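Local coordinates for protein beta-lactamase (Burkholderia cenocepacia, PDB 5E2G) that probably hydrolyses beta-lactams, opening the ring with water to give substituted beta-amino acids, at residues H145-N150 and F291-A296; N285-L290 and P343-V348; G96-V101 and A135-Y140. One frame throughout, in Å; residues are numbered along the deposited sequence.

Interaction 1 of 3, residues H145-N150 and F291-A296; sequences HRKYSN and FDAVPA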
loop_
_atom_site.group_PDB
_atom_site.type_symbol
_atom_site.label_atom_id
_atom_site.label_comp_id
_atom_site.label_asym_id
_atom_site.label_seq_id
_atom_site.Cartn_x
_atom_site.Cartn_y
_atom_site.Cartn_z
ATOM N N HIS A 145 -10.709 11.340 -13.621
ATOM C CA HIS A 145 -9.269 11.489 -13.739
ATOM C C HIS A 145 -8.594 10.889 -12.523
ATOM O O HIS A 145 -9.056 11.066 -11.395
ATOM C CB HIS A 145 -8.870 12.958 -13.896
ATOM C CG HIS A 145 -9.261 13.538 -15.217
ATOM N ND1 HIS A 145 -10.570 13.810 -15.551
ATOM C CD2 HIS A 145 -8.518 13.865 -16.300
ATOM C CE1 HIS A 145 -10.619 14.280 -16.784
ATOM N NE2 HIS A 145 -9.387 14.336 -17.256
ATOM N N ARG A 146 -7.492 10.193 -12.761
ATOM C CA ARG A 146 -6.724 9.558 -11.701
ATOM C C ARG A 146 -5.565 10.469 -11.329
ATOM O O ARG A 146 -4.741 10.813 -12.181
ATOM C CB ARG A 146 -6.209 8.190 -12.137
ATOM C CG ARG A 146 -5.449 7.450 -11.046
ATOM C CD ARG A 146 -4.933 6.124 -11.566
ATOM N NE ARG A 146 -4.206 5.349 -10.569
ATOM C CZ ARG A 146 -2.941 5.563 -10.215
ATOM N NH1 ARG A 146 -2.245 6.553 -10.757
ATOM N NH2 ARG A 146 -2.376 4.785 -9.301
ATOM N N LYS A 147 -5.492 10.839 -10.056
ATOM C CA LYS A 147 -4.483 11.771 -9.582
ATOM C C LYS A 147 -4.056 11.326 -8.194
ATOM O O LYS A 147 -4.872 11.321 -7.269
ATOM C CB LYS A 147 -5.031 13.200 -9.564
ATOM C CG LYS A 147 -4.104 14.227 -8.954
ATOM C CD LYS A 147 -2.836 14.336 -9.739
ATOM C CE LYS A 147 -1.921 15.345 -9.099
ATOM N NZ LYS A 147 -2.541 16.694 -9.146
ATOM N N TYR A 148 -2.785 10.951 -8.061
ATOM C CA TYR A 148 -2.272 10.413 -6.809
ATOM C C TYR A 148 -2.313 11.463 -5.704
ATOM O O TYR A 148 -1.872 12.596 -5.899
ATOM C CB TYR A 148 -0.848 9.913 -7.010
ATOM C CG TYR A 148 -0.532 8.753 -6.117
ATOM C CD1 TYR A 148 -1.129 7.519 -6.335
ATOM C CD2 TYR A 148 0.341 8.889 -5.038
ATOM C CE1 TYR A 148 -0.868 6.448 -5.517
ATOM C CE2 TYR A 148 0.615 7.816 -4.211
ATOM C CZ TYR A 148 0.005 6.596 -4.461
ATOM O OH TYR A 148 0.258 5.516 -3.661
ATOM N N SER A 149 -2.832 11.078 -4.534
ATOM C CA SER A 149 -3.127 12.040 -3.473
ATOM C C SER A 149 -3.366 11.368 -2.120
ATOM O O SER A 149 -4.110 10.383 -2.025
ATOM C CB SER A 149 -4.349 12.886 -3.864
ATOM O OG SER A 149 -4.896 13.568 -2.750
ATOM N N ASN A 150 -2.739 11.902 -1.062
ATOM C CA ASN A 150 -2.958 11.400 0.293
ATOM C C ASN A 150 -4.300 11.839 0.864
ATOM O O ASN A 150 -4.788 11.219 1.812
ATOM C CB ASN A 150 -1.840 11.869 1.228
ATOM C CG ASN A 150 -0.519 11.175 0.964
ATOM O OD1 ASN A 150 -0.477 9.990 0.657
ATOM N ND2 ASN A 150 0.571 11.914 1.102
ATOM N N PHE A 291 2.367 11.717 -10.632
ATOM C CA PHE A 291 2.189 13.145 -10.429
ATOM C C PHE A 291 1.158 13.801 -11.332
ATOM O O PHE A 291 0.678 14.887 -10.988
ATOM C CB PHE A 291 3.532 13.870 -10.599
ATOM C CG PHE A 291 4.603 13.368 -9.669
ATOM C CD1 PHE A 291 4.594 13.722 -8.326
ATOM C CD2 PHE A 291 5.611 12.533 -10.133
ATOM C CE1 PHE A 291 5.568 13.257 -7.465
ATOM C CE2 PHE A 291 6.591 12.065 -9.274
ATOM C CZ PHE A 291 6.569 12.428 -7.938
ATOM N N ASP A 292 0.803 13.192 -12.457
ATOM C CA ASP A 292 -0.114 13.809 -13.401
ATOM C C ASP A 292 -1.549 13.371 -13.131
ATOM O O ASP A 292 -1.808 12.411 -12.406
ATOM C CB ASP A 292 0.281 13.463 -14.837
ATOM C CG ASP A 292 1.675 13.952 -15.200
ATOM O OD1 ASP A 292 2.332 14.606 -14.360
ATOM O OD2 ASP A 292 2.116 13.687 -16.336
ATOM N N ALA A 293 -2.488 14.100 -13.734
ATOM C CA ALA A 293 -3.918 13.806 -13.654
ATOM C C ALA A 293 -4.314 13.036 -14.910
ATOM O O ALA A 293 -4.765 13.608 -15.905
ATOM C CB ALA A 293 -4.727 15.089 -13.505
ATOM N N VAL A 294 -4.153 11.724 -14.854
ATOM C CA VAL A 294 -4.359 10.869 -16.024
ATOM C C VAL A 294 -5.857 10.677 -16.237
ATOM O O VAL A 294 -6.582 10.401 -15.269
ATOM C CB VAL A 294 -3.656 9.528 -15.822
ATOM C CG1 VAL A 294 -3.780 8.664 -17.068
ATOM C CG2 VAL A 294 -2.197 9.742 -15.459
ATOM N N PRO A 295 -6.364 10.827 -17.458
ATOM C CA PRO A 295 -7.760 10.462 -17.715
ATOM C C PRO A 295 -7.992 8.994 -17.394
ATOM O O PRO A 295 -7.187 8.129 -17.739
ATOM C CB PRO A 295 -7.935 10.761 -19.205
ATOM C CG PRO A 295 -6.941 11.842 -19.466
ATOM C CD PRO A 295 -5.753 11.509 -18.609
ATOM N N ALA A 296 -9.094 8.723 -16.710
ATOM C CA ALA A 296 -9.391 7.396 -16.194
ATOM C C ALA A 296 -10.756 6.969 -16.701
ATOM O O ALA A 296 -11.753 7.647 -16.439
ATOM C CB ALA A 296 -9.368 7.393 -14.666
#
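His145 and Pro295 share one face of a short antiparallel pairing and cross obliquely: CG of the proline ring is 4.1 Å from CD2 of His145. The imidazole, its CG anti to the carbonyl carbon, also turns this CD2 edge to Ala293 O, which lies in the ring plane. On the other face, Arg146 leaves beside Val294, and its CB meets CB of Ala296 at 4.1 Å. The extended chain (chi1 -177°) then carries the guanidinium away, to a hydrogen bond with Gln265 and a salt bridge with Glu270. Arg146 and Val294 form a hydrogen-bonded pair: Arg146 N reaches Val294 O at 2.7 Å, nearly along the C=O axis, and Val294 N returns to Arg146 O at 2.9 Å, less straight at 138°. Beyond the pair, Lys147 bends at chi2 (62°), bringing CE to 3.2 Å from Phe291 O. Tyr148 and Asn150 would fit the YxN element of class C enzymes, consistent with Tyr148 OH bonding Lys313. The pairing adds 145-146 to the large sheet as an outermost strand, next to 294-303, with strand 256-260 and Met289 of helix 287-291 touching the Arg146 and Val294 side chains.

Interaction 2 of 3, residues N285-L290 and P343-V348; sequences NAPKML and PIEERV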
loop_
_atom_site.group_PDB
_atom_site.type_symbol
_atom_site.label_atom_id
_atom_site.label_comp_id
_atom_site.label_asym_id
_atom_site.label_seq_id
_atom_site.Cartn_x
_atom_site.Cartn_y
_atom_site.Cartn_z
ATOM N N ASN A 285 4.324 2.288 -13.484
ATOM C CA ASN A 285 4.970 2.831 -12.294
ATOM C C ASN A 285 5.800 4.067 -12.596
ATOM O O ASN A 285 6.594 4.484 -11.752
ATOM C CB ASN A 285 5.834 1.763 -11.627
ATOM C CG ASN A 285 5.008 0.607 -11.121
ATOM O OD1 ASN A 285 5.023 -0.484 -11.691
ATOM N ND2 ASN A 285 4.251 0.847 -10.065
ATOM N N ALA A 286 5.618 4.663 -13.771
ATOM C CA ALA A 286 6.415 5.796 -14.190
ATOM C C ALA A 286 5.987 7.056 -13.439
ATOM O O ALA A 286 4.851 7.151 -12.962
ATOM C CB ALA A 286 6.279 6.005 -15.695
ATOM N N PRO A 287 6.894 8.035 -13.317
ATOM C CA PRO A 287 6.545 9.300 -12.643
ATOM C C PRO A 287 5.285 9.957 -13.171
ATOM O O PRO A 287 4.559 10.578 -12.388
ATOM C CB PRO A 287 7.774 10.179 -12.907
ATOM C CG PRO A 287 8.890 9.210 -13.130
ATOM C CD PRO A 287 8.295 8.011 -13.781
ATOM N N LYS A 288 5.008 9.844 -14.476
ATOM C CA LYS A 288 3.787 10.416 -15.038
ATOM C C LYS A 288 2.546 9.910 -14.316
ATOM O O LYS A 288 1.581 10.659 -14.121
ATOM C CB LYS A 288 3.680 10.091 -16.527
ATOM C CG LYS A 288 2.307 10.436 -17.123
ATOM C CD LYS A 288 2.105 9.887 -18.533
ATOM C CE LYS A 288 2.903 10.664 -19.571
ATOM N NZ LYS A 288 4.358 10.353 -19.560
HETATM N N MSE A 289 2.542 8.639 -13.931
HETATM C CA MSE A 289 1.412 8.077 -13.215
HETATM C C MSE A 289 1.292 8.732 -11.851
HETATM O O MSE A 289 0.200 9.051 -11.389
HETATM C CB MSE A 289 1.562 6.563 -13.071
HETATM C CG MSE A 289 1.468 5.811 -14.376
HETATM SE SE MSE A 289 -0.205 6.197 -15.282
HETATM C CE MSE A 289 -1.430 5.814 -13.831
ATOM N N LEU A 290 2.447 8.959 -11.227
ATOM C CA LEU A 290 2.476 9.394 -9.838
ATOM C C LEU A 290 2.077 10.854 -9.660
ATOM O O LEU A 290 1.492 11.206 -8.629
ATOM C CB LEU A 290 3.865 9.159 -9.251
ATOM C CG LEU A 290 4.115 7.752 -8.708
ATOM C CD1 LEU A 290 4.489 6.752 -9.803
ATOM C CD2 LEU A 290 5.173 7.803 -7.620
ATOM N N PRO A 343 14.906 4.074 -6.561
ATOM C CA PRO A 343 13.995 4.475 -7.631
ATOM C C PRO A 343 12.943 3.409 -7.861
ATOM O O PRO A 343 13.239 2.212 -7.880
ATOM C CB PRO A 343 14.916 4.634 -8.841
ATOM C CG PRO A 343 16.237 4.941 -8.244
ATOM C CD PRO A 343 16.308 4.120 -6.999
ATOM N N ILE A 344 11.701 3.867 -8.018
ATOM C CA ILE A 344 10.566 2.963 -8.167
ATOM C C ILE A 344 10.819 1.944 -9.269
ATOM O O ILE A 344 10.620 0.740 -9.078
ATOM C CB ILE A 344 9.285 3.768 -8.429
ATOM C CG1 ILE A 344 8.778 4.333 -7.106
ATOM C CG2 ILE A 344 8.251 2.902 -9.118
ATOM C CD1 ILE A 344 7.751 5.391 -7.261
ATOM N N GLU A 345 11.271 2.405 -10.436
ATOM C CA GLU A 345 11.462 1.475 -11.542
ATOM C C GLU A 345 12.545 0.443 -11.234
ATOM O O GLU A 345 12.504 -0.671 -11.765
ATOM C CB GLU A 345 11.783 2.241 -12.827
ATOM C CG GLU A 345 10.784 3.364 -13.175
ATOM C CD GLU A 345 9.495 2.870 -13.835
ATOM O OE1 GLU A 345 9.102 1.706 -13.602
ATOM O OE2 GLU A 345 8.872 3.657 -14.585
ATOM N N GLU A 346 13.508 0.777 -10.374
ATOM C CA GLU A 346 14.509 -0.215 -9.998
ATOM C C GLU A 346 13.944 -1.266 -9.047
ATOM O O GLU A 346 14.367 -2.428 -9.089
ATOM C CB GLU A 346 15.730 0.468 -9.378
ATOM C CG GLU A 346 16.595 1.196 -10.383
ATOM C CD GLU A 346 17.144 0.271 -11.453
ATOM O OE1 GLU A 346 17.442 -0.902 -11.149
ATOM O OE2 GLU A 346 17.265 0.713 -12.612
ATOM N N ARG A 347 13.001 -0.889 -8.182
ATOM C CA ARG A 347 12.280 -1.906 -7.422
ATOM C C ARG A 347 11.480 -2.798 -8.362
ATOM O O ARG A 347 11.415 -4.021 -8.178
ATOM C CB ARG A 347 11.351 -1.255 -6.397
ATOM C CG ARG A 347 11.881 0.016 -5.783
ATOM C CD ARG A 347 10.819 0.704 -4.930
ATOM N NE ARG A 347 11.157 2.105 -4.712
ATOM C CZ ARG A 347 10.351 2.990 -4.149
ATOM N NH1 ARG A 347 9.150 2.621 -3.739
ATOM N NH2 ARG A 347 10.738 4.247 -4.002
ATOM N N VAL A 348 10.871 -2.194 -9.384
ATOM C CA VAL A 348 10.058 -2.945 -10.331
ATOM C C VAL A 348 10.920 -3.953 -11.078
ATOM O O VAL A 348 10.569 -5.134 -11.184
ATOM C CB VAL A 348 9.342 -1.981 -11.293
ATOM C CG1 VAL A 348 8.643 -2.744 -12.386
ATOM C CG2 VAL A 348 8.362 -1.115 -10.531
#
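Two helix starts meet against one face of the large antiparallel sheet of the serine beta-lactamase fold: 287-291 opens after Ala286, and the C-terminal helix 344-357 opens after Pro343. The contact is small, 240 Å² with both sides summed, and consists of side-chain packing with no direct hydrogen bond between the segments. Its tight part is apolar. Leu290 and Ile344 point at each other tip to tip, CD2 of Leu290 lying 3.5 Å from CD1 of Ile344. The isoleucine reaches there with CG1 anti to the carbonyl carbon (chi1 -79°) and an extended chi2 (166°). Its other branch, CG2, anti to the backbone N, settles 3.7 Å from CB of Asn285. Next to it, one turn further along the helix, Val348 crosses the same asparagine obliquely and sets CG2 at 3.8 Å from Asn285 CG. Strand 309-316 backs this part, since Thr314 touches both Asn285 and Ile344.

The polar side belongs to Glu345. A bend at chi2 (-80°) folds its carboxylate back over the Asn285-Ala286 backbone, where OE2 comes within 3.3 Å of Ala286 CA. Farther out, the solvent-exposed Pro287 is met only loosely, its CD standing 4.5 Å from Glu345 OE2. A negative charge lying close to the N-terminal end of helix 287-291 is probably favourable for the helix dipole, although the carboxylate makes no bond to this segment.

Behind the apolar part, Arg347 is fixed by bonds to Val342 O, Ser316 OG and Thr322 O, which hold its flat group beneath Ile344. CG1 of Ile344 consequently sits over the centre of the Arg347 guanidinium, 3.5 Å above its plane.

Interaction 3 of 3, residues G96-V101 and A135-Y140; sequences GKPFGV and AWRPAY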
loop_
_atom_site.group_PDB
_atom_site.type_symbol
_atom_site.label_atom_id
_atom_site.label_comp_id
_atom_site.label_asym_id
_atom_site.label_seq_id
_atom_site.Cartn_x
_atom_site.Cartn_y
_atom_site.Cartn_z
ATOM N N GLY A 96 -23.953 19.456 0.210
ATOM C CA GLY A 96 -23.979 20.697 -0.532
ATOM C C GLY A 96 -22.622 21.168 -1.009
ATOM O O GLY A 96 -22.554 22.113 -1.806
ATOM N N LYS A 97 -21.576 20.558 -0.561
ATOM C CA LYS A 97 -20.244 20.943 -0.965
ATOM C C LYS A 97 -19.679 19.940 -1.959
ATOM O O LYS A 97 -20.016 18.750 -1.906
ATOM C CB LYS A 97 -19.321 21.036 0.247
ATOM C CG LYS A 97 -19.142 22.441 0.769
ATOM C CD LYS A 97 -20.459 23.108 1.105
ATOM C CE LYS A 97 -20.818 24.194 0.090
ATOM N NZ LYS A 97 -19.660 25.060 -0.277
ATOM N N PRO A 98 -18.836 20.429 -2.881
ATOM C CA PRO A 98 -18.262 19.540 -3.911
ATOM C C PRO A 98 -17.697 18.233 -3.376
ATOM O O PRO A 98 -17.798 17.205 -4.056
ATOM C CB PRO A 98 -17.172 20.422 -4.534
ATOM C CG PRO A 98 -17.744 21.801 -4.438
ATOM C CD PRO A 98 -18.520 21.847 -3.146
ATOM N N PHE A 99 -17.120 18.236 -2.175
ATOM C CA PHE A 99 -16.587 17.011 -1.598
ATOM C C PHE A 99 -17.672 16.113 -1.023
ATOM O O PHE A 99 -17.451 14.902 -0.900
ATOM C CB PHE A 99 -15.560 17.337 -0.508
ATOM C CG PHE A 99 -14.701 16.165 -0.125
ATOM C CD1 PHE A 99 -13.592 15.826 -0.890
ATOM C CD2 PHE A 99 -15.013 15.388 0.984
ATOM C CE1 PHE A 99 -12.799 14.735 -0.554
ATOM C CE2 PHE A 99 -14.229 14.291 1.327
ATOM C CZ PHE A 99 -13.116 13.968 0.557
ATOM N N GLY A 100 -18.834 16.670 -0.671
ATOM C CA GLY A 100 -19.899 15.866 -0.097
ATOM C C GLY A 100 -20.427 14.785 -1.018
ATOM O O GLY A 100 -21.050 13.829 -0.544
ATOM N N VAL A 101 -20.196 14.917 -2.327
ATOM C CA VAL A 101 -20.663 13.935 -3.301
ATOM C C VAL A 101 -19.587 12.939 -3.714
ATOM O O VAL A 101 -19.919 11.937 -4.368
ATOM C CB VAL A 101 -21.221 14.614 -4.571
ATOM C CG1 VAL A 101 -22.296 15.629 -4.209
ATOM C CG2 VAL A 101 -20.098 15.252 -5.360
ATOM N N ALA A 135 -14.147 24.087 1.564
ATOM C CA ALA A 135 -13.688 25.011 0.535
ATOM C C ALA A 135 -13.088 24.309 -0.674
ATOM O O ALA A 135 -12.760 24.978 -1.660
ATOM C CB ALA A 135 -12.664 25.975 1.122
ATOM N N TRP A 136 -12.940 22.989 -0.619
ATOM C CA TRP A 136 -12.298 22.251 -1.692
ATOM C C TRP A 136 -13.120 22.318 -2.969
ATOM O O TRP A 136 -14.308 21.983 -2.973
ATOM C CB TRP A 136 -12.107 20.804 -1.272
ATOM C CG TRP A 136 -11.601 19.931 -2.361
ATOM C CD1 TRP A 136 -10.310 19.801 -2.769
ATOM C CD2 TRP A 136 -12.373 19.048 -3.180
ATOM N NE1 TRP A 136 -10.227 18.891 -3.794
ATOM C CE2 TRP A 136 -11.481 18.409 -4.060
ATOM C CE3 TRP A 136 -13.731 18.734 -3.254
ATOM C CZ2 TRP A 136 -11.903 17.473 -4.999
ATOM C CZ3 TRP A 136 -14.147 17.805 -4.187
ATOM C CH2 TRP A 136 -13.236 17.183 -5.044
ATOM N N ARG A 137 -12.485 22.739 -4.059
ATOM C CA ARG A 137 -13.130 22.796 -5.363
ATOM C C ARG A 137 -12.360 21.907 -6.332
ATOM O O ARG A 137 -11.156 22.132 -6.544
ATOM C CB ARG A 137 -13.202 24.238 -5.876
ATOM C CG ARG A 137 -14.011 25.160 -4.982
ATOM C CD ARG A 137 -15.442 24.674 -4.873
ATOM N NE ARG A 137 -16.267 25.519 -4.009
ATOM C CZ ARG A 137 -16.564 25.249 -2.738
ATOM N NH1 ARG A 137 -16.104 24.147 -2.156
ATOM N NH2 ARG A 137 -17.328 26.086 -2.045
ATOM N N PRO A 138 -12.989 20.904 -6.932
ATOM C CA PRO A 138 -12.246 19.942 -7.752
ATOM C C PRO A 138 -11.827 20.515 -9.096
ATOM O O PRO A 138 -12.432 21.442 -9.629
ATOM C CB PRO A 138 -13.249 18.803 -7.943
ATOM C CG PRO A 138 -14.577 19.476 -7.874
ATOM C CD PRO A 138 -14.426 20.595 -6.879
ATOM N N ALA A 139 -10.764 19.929 -9.646
ATOM C CA ALA A 139 -10.354 20.258 -11.004
ATOM C C ALA A 139 -11.159 19.485 -12.037
ATOM O O ALA A 139 -11.359 19.969 -13.159
ATOM C CB ALA A 139 -8.864 19.972 -11.186
ATOM N N TYR A 140 -11.634 18.298 -11.676
ATOM C CA TYR A 140 -12.346 17.419 -12.584
ATOM C C TYR A 140 -13.589 16.880 -11.891
ATOM O O TYR A 140 -13.666 16.840 -10.663
ATOM C CB TYR A 140 -11.455 16.249 -13.034
ATOM C CG TYR A 140 -10.231 16.655 -13.813
ATOM C CD1 TYR A 140 -10.325 16.979 -15.153
ATOM C CD2 TYR A 140 -8.984 16.713 -13.211
ATOM C CE1 TYR A 140 -9.214 17.347 -15.889
ATOM C CE2 TYR A 140 -7.859 17.087 -13.938
ATOM C CZ TYR A 140 -7.985 17.402 -15.280
ATOM O OH TYR A 140 -6.890 17.768 -16.033
HETATM O O HOH W 1 -16.360 20.963 -1.210
#
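Two irregular loops pack here round a T-shaped aromatic pair, in the mostly helical part of the beta-lactamase fold. The edge of Phe99 is directed at the six-membered ring of Trp136, with centroids 5.4 Å apart and planes at 88°. Both side chains start with CG anti to the backbone N. Pro138 N lies over the centre of the opposite indole face, so the tryptophan is sandwiched, while its NE1 makes a weak bond to Gly114 O.

Apolar packing adds Pro98, whose CB touches CD of Pro138 at 3.6 Å, and Phe99 CB, 3.6 Å from Trp136 CE3. CD of Pro98 lies over one face of the Arg137 guanidinium, 3.5 Å from NH1.

The charged groups are less comfortable: Lys97 NZ stands 3.1 Å from Arg137 NH2, two donors of like charge, a closeness that probably costs energy. Lys97 also touches Asp134, and Arg137 NH1 bonds the Asp134 carbonyl.

Among the polar bonds, Arg137 NH1 also grips Trp136 O at 2.9 Å, from above the carbonyl plane. The same oxygen bonds a water, which accepts a hydrogen bond from Phe99 N at 3.0 Å and so bridges the loops.

Overall arrangement
Going from the N terminus, interaction 3 comes first: it closes the excursion between 96-101 and 135-140, which includes helices 104-108 and 126-135. Five residues on, interaction 1 opens at 145-150 and spans 140 intervening residues before 291-296. Interaction 2 opens inside that span, at 285-290, and closes only at 343-348, so interactions 1 and 2 cross, while interaction 3 precedes both in series. Interactions 1 and 2 also touch: Tyr148 CB is 3.1 Å from Leu290 O. Tyr140 joins interactions 3 and 1 by stacking on His145. Interactions 2 and 3 stay about 11 Å apart at nearest atoms. Together they connect helical region, sheet edge and C-terminal helix.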